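Local coordinates for endo-arabinase (Bacteroides thetaiotaomicron, PDB 5C0P), which probably hydrolyses O-glycosidic bonds during L-arabinan breakdown, as a family 43 glycoside hydrolase with bound magnesium, at residues L26-I31 and S275-N280; Y231-A236 and T253-D258; D178-F183 and N242-W247; K216-W221 and Q235-S240. All coordinates share one frame; numbering follows the deposited sequence.

Contact 1. Residues L26-I31 and S275-N280; sequences LRDPFI and SYHAPN. With GOL (glycerol), chain I.
Arg-27 and Pro-29 run antiparallel to His-277 and Tyr-276, the CA atoms of Arg-27 and His-277 lying 5.5 Å apart, yet every hydrogen bond that joins the two segments uses a side chain. The imidazole of His-277 is tied at both nitrogens, which fixes its rotation. Its chi1 (74°) sets CG between the backbone N and the carbonyl carbon; from the ring, ND1 accepts the N-H of Asp-28 at 2.9 Å, almost straight though tilted from the ring plane. NE2 donates within the ring plane to Asn-280 OD1, 2.9 Å away. This oxygen is shared, since Arg-27 NH2 reaches it at 2.8 Å, while Arg-27 NH1 bonds Asn-280 O at 3.0 Å. The guanidinium thus grips Asn-280 end-on, with His-277 NE2 over one of its faces near the rim; Arg-27 CB lies over the face of the imidazole in a CH-pi contact. Ser-275 OG donates to Pro-29 O at 2.8 Å from above the carbonyl plane, and the proline CG rests on Tyr-276 O. Glycerol O3 donates to Tyr-276 OH at 3.1 Å, a hydroxyl also bonded by Asp-257. Asp-28 and the NE of Arg-27 both hydrogen-bond a Tris molecule, probably from the crystallisation liquor, and Asp-28 touches the magnesium ligand His-261. Strand 260-266 flanks the contact, strand 285-290 borders 272-278, and Leu-26 and Pro-29 pack on strand 39-45.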
loop_
_atom_site.group_PDB
_atom_site.type_symbol
_atom_site.label_atom_id
_atom_site.label_comp_id
_atom_site.label_asym_id
_atom_site.label_seq_id
_atom_site.Cartn_x
_atom_site.Cartn_y
_atom_site.Cartn_z
ATOM N N LEU A 26 -9.388 -11.611 -0.012
ATOM C CA LEU A 26 -8.112 -11.089 -0.471
ATOM C C LEU A 26 -7.516 -10.225 0.630
ATOM O O LEU A 26 -8.212 -9.835 1.573
ATOM C CB LEU A 26 -8.283 -10.291 -1.773
ATOM C CG LEU A 26 -9.438 -9.275 -1.834
ATOM C CD1 LEU A 26 -9.022 -7.925 -1.265
ATOM C CD2 LEU A 26 -9.961 -9.113 -3.267
ATOM N N ARG A 27 -6.223 -9.969 0.515
ATOM C CA ARG A 27 -5.491 -9.136 1.457
ATOM C C ARG A 27 -5.135 -7.815 0.802
ATOM O O ARG A 27 -5.126 -7.700 -0.426
ATOM C CB ARG A 27 -4.192 -9.832 1.868
ATOM C CG ARG A 27 -4.383 -11.128 2.632
ATOM C CD ARG A 27 -3.033 -11.762 2.987
ATOM N NE ARG A 27 -2.243 -10.901 3.868
ATOM C CZ ARG A 27 -2.388 -10.866 5.186
ATOM N NH1 ARG A 27 -3.284 -11.650 5.781
ATOM N NH2 ARG A 27 -1.633 -10.053 5.913
ATOM N N ASP A 28 -4.835 -6.824 1.638
ATOM C CA ASP A 28 -4.208 -5.578 1.190
ATOM C C ASP A 28 -4.971 -4.833 0.092
ATOM O O ASP A 28 -4.363 -4.416 -0.896
ATOM C CB ASP A 28 -2.776 -5.881 0.714
ATOM C CG ASP A 28 -2.011 -6.778 1.695
ATOM O OD1 ASP A 28 -2.132 -6.585 2.921
ATOM O OD2 ASP A 28 -1.294 -7.696 1.247
ATOM N N PRO A 29 -6.296 -4.649 0.258
ATOM C CA PRO A 29 -7.071 -4.102 -0.865
ATOM C C PRO A 29 -6.872 -2.608 -1.103
ATOM O O PRO A 29 -7.182 -1.760 -0.257
ATOM C CB PRO A 29 -8.518 -4.376 -0.452
ATOM C CG PRO A 29 -8.485 -4.304 1.041
ATOM C CD PRO A 29 -7.147 -4.895 1.440
ATOM N N PHE A 30 -6.337 -2.306 -2.275
ATOM C CA PHE A 30 -6.142 -0.933 -2.716
ATOM C C PHE A 30 -7.209 -0.629 -3.760
ATOM O O PHE A 30 -7.338 -1.349 -4.748
ATOM C CB PHE A 30 -4.748 -0.796 -3.332
ATOM C CG PHE A 30 -4.388 0.612 -3.727
ATOM C CD1 PHE A 30 -4.910 1.176 -4.889
ATOM C CD2 PHE A 30 -3.521 1.369 -2.953
ATOM C CE1 PHE A 30 -4.585 2.469 -5.266
ATOM C CE2 PHE A 30 -3.183 2.667 -3.328
ATOM C CZ PHE A 30 -3.718 3.218 -4.484
ATOM N N ILE A 31 -7.970 0.441 -3.549
ATOM C CA ILE A 31 -9.027 0.823 -4.487
ATOM C C ILE A 31 -8.554 1.955 -5.392
ATOM O O ILE A 31 -8.236 3.055 -4.916
ATOM C CB ILE A 31 -10.278 1.315 -3.740
ATOM C CG1 ILE A 31 -10.805 0.243 -2.779
ATOM C CG2 ILE A 31 -11.355 1.757 -4.750
ATOM C CD1 ILE A 31 -11.165 -1.075 -3.471
ATOM N N SER A 275 -10.026 1.650 2.944
ATOM C CA SER A 275 -10.074 0.266 2.477
ATOM C C SER A 275 -8.933 -0.518 3.119
ATOM O O SER A 275 -7.766 -0.098 3.057
ATOM C CB SER A 275 -9.944 0.228 0.950
ATOM O OG SER A 275 -9.848 -1.105 0.458
ATOM N N TYR A 276 -9.263 -1.659 3.724
ATOM C CA TYR A 276 -8.262 -2.526 4.349
ATOM C C TYR A 276 -8.818 -3.932 4.415
ATOM O O TYR A 276 -9.976 -4.138 4.099
ATOM C CB TYR A 276 -7.886 -2.025 5.750
ATOM C CG TYR A 276 -8.976 -2.042 6.804
ATOM C CD1 TYR A 276 -9.061 -3.072 7.734
ATOM C CD2 TYR A 276 -9.878 -0.992 6.905
ATOM C CE1 TYR A 276 -10.038 -3.066 8.729
ATOM C CE2 TYR A 276 -10.859 -0.975 7.893
ATOM C CZ TYR A 276 -10.933 -2.016 8.792
ATOM O OH TYR A 276 -11.907 -1.988 9.774
ATOM N N HIS A 277 -8.017 -4.912 4.834
ATOM C CA HIS A 277 -8.583 -6.251 4.990
ATOM C C HIS A 277 -8.722 -6.612 6.454
ATOM O O HIS A 277 -7.960 -6.132 7.288
ATOM C CB HIS A 277 -7.763 -7.322 4.250
ATOM C CG HIS A 277 -6.463 -7.658 4.917
ATOM N ND1 HIS A 277 -5.254 -7.184 4.463
ATOM C CD2 HIS A 277 -6.188 -8.402 6.016
ATOM C CE1 HIS A 277 -4.284 -7.629 5.245
ATOM N NE2 HIS A 277 -4.832 -8.367 6.202
ATOM N N ALA A 278 -9.703 -7.451 6.764
ATOM C CA ALA A 278 -9.860 -8.000 8.106
ATOM C C ALA A 278 -10.580 -9.330 7.987
ATOM O O ALA A 278 -11.301 -9.557 7.020
ATOM C CB ALA A 278 -10.663 -7.045 8.981
ATOM N N PRO A 279 -10.358 -10.249 8.940
ATOM C CA PRO A 279 -9.284 -10.258 9.929
ATOM C C PRO A 279 -7.999 -10.590 9.175
ATOM O O PRO A 279 -7.983 -10.511 7.938
ATOM C CB PRO A 279 -9.681 -11.413 10.855
ATOM C CG PRO A 279 -10.396 -12.355 9.963
ATOM C CD PRO A 279 -11.143 -11.491 8.973
ATOM N N ASN A 280 -6.943 -10.966 9.887
ATOM C CA ASN A 280 -5.637 -11.071 9.242
ATOM C C ASN A 280 -5.242 -12.497 8.858
ATOM O O ASN A 280 -4.122 -12.744 8.419
ATOM C CB ASN A 280 -4.557 -10.418 10.106
ATOM C CG ASN A 280 -3.263 -10.192 9.345
ATOM O OD1 ASN A 280 -3.276 -9.730 8.195
ATOM N ND2 ASN A 280 -2.137 -10.538 9.970
HETATM C C1 GOL I . -13.474 2.659 9.989
HETATM C C2 GOL I . -12.211 2.835 10.826
HETATM O O2 GOL I . -11.437 3.886 10.294
HETATM C C3 GOL I . -11.390 1.555 10.803
HETATM O O3 GOL I . -12.063 0.562 11.541
#

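Contact 2. Residues Y231-A236 and T253-D258; sequences YAIGQA and TLNSDD
Asn-255 lays its side chain at about a right angle across that of Ile-233 and turns its OD1 to the strand. CG sits between the backbone N and the carbonyl carbon (chi1 61°), and OD1 receives Ile-233 N at 2.8 Å in the carbonyl plane, on a lone pair. The other end of the amide, ND2, donates to Asp-257 OD1 at 2.8 Å and also to Gly-259 O, which holds the group against turning over. Next to it, Leu-254 N bonds Ile-233 O at 2.9 Å, and the leucine branches divide: CD2 meets Ile-233 CG2 obliquely, whereas CD1 lies across the extended chain of Gln-235. Thr-253 CG2 packs on Ala-232 CB at 3.6 Å. At the other end Asp-258, its CG anti to the backbone N, takes Tyr-231 N on OD1 at 2.9 Å. A water bridges Tyr-231 O, Asn-255 O and Asp-258 N. Side-chain oxygens of Asn-255 and Asp-258 thus take the N-H groups of Ile-233 and Tyr-231, as a neighbouring strand's carbonyls would, in the loop linking two blades of the five-bladed beta-propeller of family 43, just ahead of the magnesium ligand His-261.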
loop_
_atom_site.group_PDB
_atom_site.type_symbol
_atom_site.label_atom_id
_atom_site.label_comp_id
_atom_site.label_asym_id
_atom_site.label_seq_id
_atom_site.Cartn_x
_atom_site.Cartn_y
_atom_site.Cartn_z
ATOM N N TYR A 231 -3.387 -7.643 14.276
ATOM C CA TYR A 231 -2.912 -6.773 13.219
ATOM C C TYR A 231 -3.767 -5.521 13.306
ATOM O O TYR A 231 -4.948 -5.597 13.683
ATOM C CB TYR A 231 -3.145 -7.467 11.888
ATOM C CG TYR A 231 -2.404 -6.920 10.688
ATOM C CD1 TYR A 231 -1.040 -6.659 10.731
ATOM C CD2 TYR A 231 -3.075 -6.721 9.484
ATOM C CE1 TYR A 231 -0.368 -6.189 9.594
ATOM C CE2 TYR A 231 -2.419 -6.268 8.352
ATOM C CZ TYR A 231 -1.075 -5.991 8.416
ATOM O OH TYR A 231 -0.431 -5.552 7.283
ATOM N N ALA A 232 -3.194 -4.371 12.975
ATOM C CA ALA A 232 -3.916 -3.117 13.160
ATOM C C ALA A 232 -3.412 -2.022 12.257
ATOM O O ALA A 232 -2.339 -2.137 11.645
ATOM C CB ALA A 232 -3.824 -2.663 14.616
ATOM N N ILE A 233 -4.208 -0.958 12.185
ATOM C CA ILE A 233 -3.856 0.254 11.461
ATOM C C ILE A 233 -3.471 1.310 12.482
ATOM O O ILE A 233 -4.249 1.611 13.411
ATOM C CB ILE A 233 -5.060 0.790 10.667
ATOM C CG1 ILE A 233 -5.657 -0.312 9.780
ATOM C CG2 ILE A 233 -4.650 2.017 9.851
ATOM C CD1 ILE A 233 -7.062 0.023 9.273
ATOM N N GLY A 234 -2.264 1.850 12.334
ATOM C CA GLY A 234 -1.835 2.969 13.149
ATOM C C GLY A 234 -1.774 4.216 12.293
ATOM O O GLY A 234 -1.784 4.143 11.048
ATOM N N GLN A 235 -1.745 5.369 12.944
ATOM C CA GLN A 235 -1.580 6.614 12.209
ATOM C C GLN A 235 -0.498 7.467 12.849
ATOM O O GLN A 235 -0.233 7.361 14.050
ATOM C CB GLN A 235 -2.903 7.392 12.118
ATOM C CG GLN A 235 -3.413 7.947 13.434
ATOM C CD GLN A 235 -4.718 8.712 13.275
ATOM O OE1 GLN A 235 -4.949 9.372 12.253
ATOM N NE2 GLN A 235 -5.578 8.627 14.282
ATOM N N ALA A 236 0.144 8.282 12.020
ATOM C CA ALA A 236 1.140 9.239 12.481
ATOM C C ALA A 236 0.899 10.543 11.756
ATOM O O ALA A 236 0.401 10.546 10.629
ATOM C CB ALA A 236 2.542 8.731 12.205
ATOM N N THR A 253 -4.659 2.530 17.982
ATOM C CA THR A 253 -4.917 2.084 16.618
ATOM C C THR A 253 -6.303 2.534 16.170
ATOM O O THR A 253 -7.162 2.837 17.000
ATOM C CB THR A 253 -4.787 0.552 16.468
ATOM O OG1 THR A 253 -5.771 -0.105 17.271
ATOM C CG2 THR A 253 -3.406 0.089 16.902
ATOM N N LEU A 254 -6.515 2.584 14.860
ATOM C CA LEU A 254 -7.819 2.968 14.330
ATOM C C LEU A 254 -8.858 1.884 14.586
ATOM O O LEU A 254 -10.052 2.167 14.664
ATOM C CB LEU A 254 -7.742 3.218 12.827
ATOM C CG LEU A 254 -7.377 4.606 12.308
ATOM C CD1 LEU A 254 -6.017 5.041 12.785
ATOM C CD2 LEU A 254 -7.441 4.615 10.798
ATOM N N ASN A 255 -8.397 0.640 14.694
ATOM C CA ASN A 255 -9.290 -0.514 14.630
ATOM C C ASN A 255 -8.910 -1.620 15.607
ATOM O O ASN A 255 -7.762 -1.687 16.058
ATOM C CB ASN A 255 -9.297 -1.073 13.203
ATOM C CG ASN A 255 -7.919 -1.535 12.751
ATOM O OD1 ASN A 255 -6.895 -0.922 13.080
ATOM N ND2 ASN A 255 -7.886 -2.628 12.002
ATOM N N SER A 256 -9.875 -2.486 15.919
ATOM C CA SER A 256 -9.658 -3.619 16.805
ATOM C C SER A 256 -10.176 -4.901 16.183
ATOM O O SER A 256 -10.450 -5.874 16.889
ATOM C CB SER A 256 -10.351 -3.387 18.145
ATOM O OG SER A 256 -9.705 -2.353 18.864
ATOM N N ASP A 257 -10.302 -4.906 14.859
ATOM C CA ASP A 257 -10.847 -6.060 14.158
ATOM C C ASP A 257 -9.797 -6.966 13.495
ATOM O O ASP A 257 -10.139 -7.766 12.621
ATOM C CB ASP A 257 -11.890 -5.613 13.123
ATOM C CG ASP A 257 -11.343 -4.621 12.123
ATOM O OD1 ASP A 257 -10.125 -4.352 12.149
ATOM O OD2 ASP A 257 -12.145 -4.122 11.297
ATOM N N ASP A 258 -8.540 -6.851 13.932
ATOM C CA ASP A 258 -7.442 -7.670 13.405
ATOM C C ASP A 258 -7.246 -7.385 11.923
ATOM O O ASP A 258 -6.827 -8.251 11.162
ATOM C CB ASP A 258 -7.710 -9.170 13.659
ATOM C CG ASP A 258 -6.498 -10.049 13.395
ATOM O OD1 ASP A 258 -5.384 -9.652 13.779
ATOM O OD2 ASP A 258 -6.665 -11.154 12.812
HETATM O O HOH W 1 -7.052 -4.525 14.992
#

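Contact 3. Residues D178-F183 and N242-W247; sequences DPYLLF and NVLGPW
Tyr-180 carries Leu-244 CD1 over the centre of one ring face, a CH-pi contact 4.2 Å from the centroid, the two side chains crossing at about a right angle. Leu-244 CD2 meanwhile reaches Tyr-180 CB at 3.8 Å. The indole of Trp-247 is approached otherwise: the edge of Phe-183 points at its face in an offset edge-to-face pair, the planes 64° apart, while Val-243 O lies at the edge of the indole, in its plane, accepting NE1 at 2.9 Å. That bond comes from above the carbonyl plane of Val-243 and sets the turn of the indole. Here the last strand of one blade of the propeller, 178-184, meets the loop leading to the last strand of the next, 248-249. The loop is shaped by a type I turn from Asn-242 to Gly-245, inside which Asn-242 OD1 accepts Leu-244 N as an Asx turn, and by the cis peptide before Pro-246. Leu-182 lies side by side with Trp-247, pointing the same way; its CD2 meets Val-243 O at 3.5 Å and its CD1 meets Trp-247 NE1 at 3.8 Å. One water joins Leu-182 O to Trp-247 N, and Phe-183 and Trp-247 both press on Met-219 of strand 217-224.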
loop_
_atom_site.group_PDB
_atom_site.type_symbol
_atom_site.label_atom_id
_atom_site.label_comp_id
_atom_site.label_asym_id
_atom_site.label_seq_id
_atom_site.Cartn_x
_atom_site.Cartn_y
_atom_site.Cartn_z
ATOM N N ASP A 178 18.991 9.712 -1.590
ATOM C CA ASP A 178 19.007 8.478 -0.822
ATOM C C ASP A 178 17.685 8.301 -0.099
ATOM O O ASP A 178 16.981 9.276 0.160
ATOM C CB ASP A 178 20.144 8.502 0.201
ATOM C CG ASP A 178 21.514 8.461 -0.443
ATOM O OD1 ASP A 178 21.619 8.044 -1.613
ATOM O OD2 ASP A 178 22.488 8.843 0.231
ATOM N N PRO A 179 17.329 7.051 0.223
ATOM C CA PRO A 179 16.124 6.846 1.037
ATOM C C PRO A 179 16.289 7.524 2.396
ATOM O O PRO A 179 17.408 7.585 2.917
ATOM C CB PRO A 179 16.076 5.324 1.229
ATOM C CG PRO A 179 16.967 4.755 0.175
ATOM C CD PRO A 179 18.009 5.789 -0.123
ATOM N N TYR A 180 15.194 8.049 2.939
ATOM C CA TYR A 180 15.234 8.736 4.220
ATOM C C TYR A 180 14.385 7.978 5.239
ATOM O O TYR A 180 13.212 7.731 5.009
ATOM C CB TYR A 180 14.756 10.190 4.065
ATOM C CG TYR A 180 15.136 11.051 5.240
ATOM C CD1 TYR A 180 14.349 11.077 6.385
ATOM C CD2 TYR A 180 16.297 11.808 5.221
ATOM C CE1 TYR A 180 14.704 11.847 7.471
ATOM C CE2 TYR A 180 16.662 12.583 6.307
ATOM C CZ TYR A 180 15.859 12.593 7.428
ATOM O OH TYR A 180 16.219 13.360 8.506
ATOM N N LEU A 181 14.994 7.585 6.356
ATOM C CA LEU A 181 14.284 6.846 7.397
ATOM C C LEU A 181 13.307 7.750 8.133
ATOM O O LEU A 181 13.707 8.741 8.741
ATOM C CB LEU A 181 15.278 6.221 8.384
ATOM C CG LEU A 181 14.661 5.503 9.594
ATOM C CD1 LEU A 181 13.921 4.269 9.157
ATOM C CD2 LEU A 181 15.747 5.119 10.581
ATOM N N LEU A 182 12.029 7.398 8.062
ATOM C CA LEU A 182 10.966 8.178 8.702
ATOM C C LEU A 182 10.796 7.824 10.177
ATOM O O LEU A 182 10.745 8.708 11.038
ATOM C CB LEU A 182 9.647 7.965 7.957
ATOM C CG LEU A 182 9.687 8.368 6.479
ATOM C CD1 LEU A 182 8.293 8.341 5.889
ATOM C CD2 LEU A 182 10.302 9.739 6.288
ATOM N N PHE A 183 10.707 6.529 10.455
ATOM C CA PHE A 183 10.592 6.039 11.828
ATOM C C PHE A 183 10.727 4.537 11.849
ATOM O O PHE A 183 10.671 3.889 10.798
ATOM C CB PHE A 183 9.265 6.462 12.490
ATOM C CG PHE A 183 8.024 6.019 11.758
ATOM C CD1 PHE A 183 7.484 4.750 11.958
ATOM C CD2 PHE A 183 7.369 6.893 10.910
ATOM C CE1 PHE A 183 6.327 4.360 11.299
ATOM C CE2 PHE A 183 6.208 6.516 10.254
ATOM C CZ PHE A 183 5.689 5.247 10.445
ATOM N N ASN A 242 5.965 18.174 6.009
ATOM C CA ASN A 242 7.142 17.582 5.387
ATOM C C ASN A 242 6.984 16.064 5.323
ATOM O O ASN A 242 6.698 15.427 6.332
ATOM C CB ASN A 242 8.365 17.955 6.234
ATOM C CG ASN A 242 9.692 17.697 5.535
ATOM O OD1 ASN A 242 9.790 16.880 4.624
ATOM N ND2 ASN A 242 10.744 18.377 5.999
ATOM N N VAL A 243 7.183 15.471 4.146
ATOM C CA VAL A 243 7.128 14.014 4.032
ATOM C C VAL A 243 8.145 13.353 4.964
ATOM O O VAL A 243 7.924 12.239 5.453
ATOM C CB VAL A 243 7.364 13.571 2.571
ATOM C CG1 VAL A 243 7.462 12.058 2.464
ATOM C CG2 VAL A 243 6.224 14.059 1.686
ATOM N N LEU A 244 9.246 14.051 5.225
ATOM C CA LEU A 244 10.312 13.489 6.051
ATOM C C LEU A 244 10.031 13.563 7.553
ATOM O O LEU A 244 10.757 12.966 8.356
ATOM C CB LEU A 244 11.650 14.159 5.719
ATOM C CG LEU A 244 12.044 14.108 4.248
ATOM C CD1 LEU A 244 13.455 14.680 4.054
ATOM C CD2 LEU A 244 11.961 12.676 3.723
ATOM N N GLY A 245 8.983 14.284 7.934
ATOM C CA GLY A 245 8.591 14.367 9.334
ATOM C C GLY A 245 8.861 15.725 9.967
ATOM O O GLY A 245 8.927 16.736 9.266
ATOM N N PRO A 246 9.004 15.771 11.303
ATOM C CA PRO A 246 8.923 14.602 12.191
ATOM C C PRO A 246 7.518 14.011 12.268
ATOM O O PRO A 246 6.502 14.718 12.248
ATOM C CB PRO A 246 9.336 15.170 13.550
ATOM C CG PRO A 246 8.957 16.618 13.485
ATOM C CD PRO A 246 9.220 17.022 12.051
ATOM N N TRP A 247 7.477 12.686 12.313
ATOM C CA TRP A 247 6.225 11.964 12.417
ATOM C C TRP A 247 5.901 11.679 13.884
ATOM O O TRP A 247 6.728 11.146 14.627
ATOM C CB TRP A 247 6.331 10.672 11.613
ATOM C CG TRP A 247 6.382 10.930 10.144
ATOM C CD1 TRP A 247 7.497 10.997 9.351
ATOM C CD2 TRP A 247 5.266 11.180 9.291
ATOM N NE1 TRP A 247 7.134 11.275 8.053
ATOM C CE2 TRP A 247 5.766 11.387 7.991
ATOM C CE3 TRP A 247 3.886 11.253 9.502
ATOM C CZ2 TRP A 247 4.932 11.645 6.900
ATOM C CZ3 TRP A 247 3.057 11.516 8.419
ATOM C CH2 TRP A 247 3.582 11.706 7.138
HETATM O O HOH W 2 10.078 11.364 12.007
#

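Contact 4. Residues K216-W221 and Q235-S240; sequences KLIMLW and QAVSAS
Leu-217 O accepts Ser-238 N at 2.8 Å, and the CA-H of Val-237 also approaches it, the CA lying 3.3 Å away. The return bond, Leu-217 N to Ser-238 O, is longer at 3.1 Å and almost straight. Two residues on, Met-219 N and O form the matching pair with Ala-236 O and N, the first at 2.8 Å. Leu-217 with Ser-238 and Met-219 with Ala-236 are therefore hydrogen-bonded pairs of an antiparallel ladder, alternating with the non-hydrogen-bonded pairs Ile-218 with Val-237 and Leu-220 with Gln-235. The strands run at 156° to each other. On the face of Leu-217, Met-219, Ala-236 and Ser-238 little passes directly between side chains; the selenomethionine at 219 has CG anti to the backbone N (chi1 -175°), bends at chi3 and leads its end away toward Leu-182 and Phe-183. On the face of Ile-218, Leu-220, Gln-235 and Val-237 side chains do meet. Leu-220 CD2 reaches Gln-235 CB at 3.8 Å, and Ile-218 lies beside Gln-235, pointing the same way, with CG2 at 3.8 Å from OE1. That oxygen accepts Phe-298 N, at the C terminus. Beyond the ladder, Lys-216 is extended beyond CG, its CG 3.5 Å from Ala-239 O. Ser-238 OG turns to Asn-242 O in the following loop. Binding across this hairpin is thus carried by main-chain polar atoms, and three of the four bonded carbonyls are also approached by a CA-H, leaving the buried side chains to face adjoining parts of the propeller.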
loop_
_atom_site.group_PDB
_atom_site.type_symbol
_atom_site.label_atom_id
_atom_site.label_comp_id
_atom_site.label_asym_id
_atom_site.label_seq_id
_atom_site.Cartn_x
_atom_site.Cartn_y
_atom_site.Cartn_z
ATOM N N LYS A 216 -0.991 19.570 6.367
ATOM C CA LYS A 216 -0.489 18.549 7.282
ATOM C C LYS A 216 -0.688 17.158 6.688
ATOM O O LYS A 216 -1.589 16.938 5.876
ATOM C CB LYS A 216 -1.138 18.678 8.659
ATOM C CG LYS A 216 -0.832 20.021 9.284
ATOM C CD LYS A 216 -1.398 20.153 10.687
ATOM C CE LYS A 216 -1.057 21.530 11.255
ATOM N NZ LYS A 216 -1.548 21.693 12.645
ATOM N N LEU A 217 0.178 16.229 7.075
ATOM C CA LEU A 217 0.142 14.881 6.527
ATOM C C LEU A 217 -0.220 13.867 7.587
ATOM O O LEU A 217 0.253 13.942 8.729
ATOM C CB LEU A 217 1.499 14.494 5.936
ATOM C CG LEU A 217 2.159 15.488 4.990
ATOM C CD1 LEU A 217 3.513 14.954 4.553
ATOM C CD2 LEU A 217 1.258 15.726 3.801
ATOM N N ILE A 218 -1.087 12.932 7.209
ATOM C CA ILE A 218 -1.314 11.743 8.013
ATOM C C ILE A 218 -0.739 10.536 7.282
ATOM O O ILE A 218 -0.973 10.358 6.077
ATOM C CB ILE A 218 -2.815 11.510 8.255
ATOM C CG1 ILE A 218 -3.451 12.746 8.886
ATOM C CG2 ILE A 218 -3.034 10.282 9.146
ATOM C CD1 ILE A 218 -4.969 12.643 9.028
HETATM N N MSE A 219 0.006 9.705 8.003
HETATM C CA MSE A 219 0.417 8.422 7.446
HETATM C C MSE A 219 -0.319 7.306 8.140
HETATM O O MSE A 219 -0.399 7.261 9.369
HETATM C CB MSE A 219 1.919 8.166 7.542
HETATM C CG MSE A 219 2.316 6.854 6.830
HETATM SE SE MSE A 219 4.121 6.400 7.161
HETATM C CE MSE A 219 4.892 7.732 5.980
ATOM N N LEU A 220 -0.891 6.419 7.341
ATOM C CA LEU A 220 -1.394 5.157 7.858
ATOM C C LEU A 220 -0.343 4.088 7.613
ATOM O O LEU A 220 0.404 4.135 6.624
ATOM C CB LEU A 220 -2.695 4.765 7.161
ATOM C CG LEU A 220 -3.846 5.757 7.327
ATOM C CD1 LEU A 220 -5.059 5.247 6.556
ATOM C CD2 LEU A 220 -4.190 5.963 8.792
ATOM N N TRP A 221 -0.273 3.125 8.521
ATOM C CA TRP A 221 0.616 1.986 8.356
ATOM C C TRP A 221 0.153 0.882 9.286
ATOM O O TRP A 221 -0.683 1.117 10.157
ATOM C CB TRP A 221 2.075 2.383 8.628
ATOM C CG TRP A 221 2.359 2.852 10.027
ATOM C CD1 TRP A 221 2.006 4.045 10.586
ATOM C CD2 TRP A 221 3.091 2.138 11.026
ATOM N NE1 TRP A 221 2.462 4.111 11.887
ATOM C CE2 TRP A 221 3.132 2.950 12.176
ATOM C CE3 TRP A 221 3.710 0.886 11.055
ATOM C CZ2 TRP A 221 3.773 2.541 13.355
ATOM C CZ3 TRP A 221 4.343 0.481 12.222
ATOM C CH2 TRP A 221 4.374 1.309 13.353
ATOM N N GLN A 235 -1.745 5.369 12.944
ATOM C CA GLN A 235 -1.580 6.614 12.209
ATOM C C GLN A 235 -0.498 7.467 12.849
ATOM O O GLN A 235 -0.233 7.361 14.050
ATOM C CB GLN A 235 -2.903 7.392 12.118
ATOM C CG GLN A 235 -3.413 7.947 13.434
ATOM C CD GLN A 235 -4.718 8.712 13.275
ATOM O OE1 GLN A 235 -4.949 9.372 12.253
ATOM N NE2 GLN A 235 -5.578 8.627 14.282
ATOM N N ALA A 236 0.144 8.282 12.020
ATOM C CA ALA A 236 1.140 9.239 12.481
ATOM C C ALA A 236 0.899 10.543 11.756
ATOM O O ALA A 236 0.401 10.546 10.629
ATOM C CB ALA A 236 2.542 8.731 12.205
ATOM N N VAL A 237 1.236 11.653 12.398
ATOM C CA VAL A 237 0.978 12.960 11.817
ATOM C C VAL A 237 2.290 13.715 11.624
ATOM O O VAL A 237 3.153 13.709 12.503
ATOM C CB VAL A 237 0.030 13.793 12.711
ATOM C CG1 VAL A 237 -0.087 15.224 12.197
ATOM C CG2 VAL A 237 -1.351 13.135 12.773
ATOM N N SER A 238 2.450 14.326 10.452
ATOM C CA SER A 238 3.533 15.279 10.231
ATOM C C SER A 238 2.922 16.668 10.107
ATOM O O SER A 238 2.461 17.064 9.030
ATOM C CB SER A 238 4.331 14.931 8.977
ATOM O OG SER A 238 5.367 15.882 8.770
ATOM N N ALA A 239 2.922 17.397 11.219
ATOM C CA ALA A 239 2.305 18.721 11.295
ATOM C C ALA A 239 3.071 19.734 10.462
ATOM O O ALA A 239 2.533 20.779 10.087
ATOM C CB ALA A 239 2.235 19.176 12.735
ATOM N N SER A 240 4.330 19.416 10.173
ATOM C CA SER A 240 5.188 20.310 9.404
ATOM C C SER A 240 4.802 20.317 7.930
ATOM O O SER A 240 5.221 21.196 7.182
ATOM C CB SER A 240 6.640 19.852 9.519
ATOM O OG SER A 240 6.815 18.613 8.854
#

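In the fold
From the N terminus, residues 26-31 of contact 1 meet 275-280 near the end of the chain, so this contact closes the longest loop and encloses the other three, joining the first and last blades of the propeller. Contact 3 opens next at 178-183 and closes at 242-247, tying the third blade to the fourth; within its span lies contact 4, the hairpin of the fourth blade. Contact 2 starts on the strand where contact 4 ends, sharing Gln-235 and Ala-236, and crosses contact 3 before reaching the loop to the fifth blade. There Asp-257 and Asp-258 hydrogen-bond Tyr-276 and Asn-280 of contact 1, whereas contacts 1 and 3 stay about 15 Å apart at their nearest atoms.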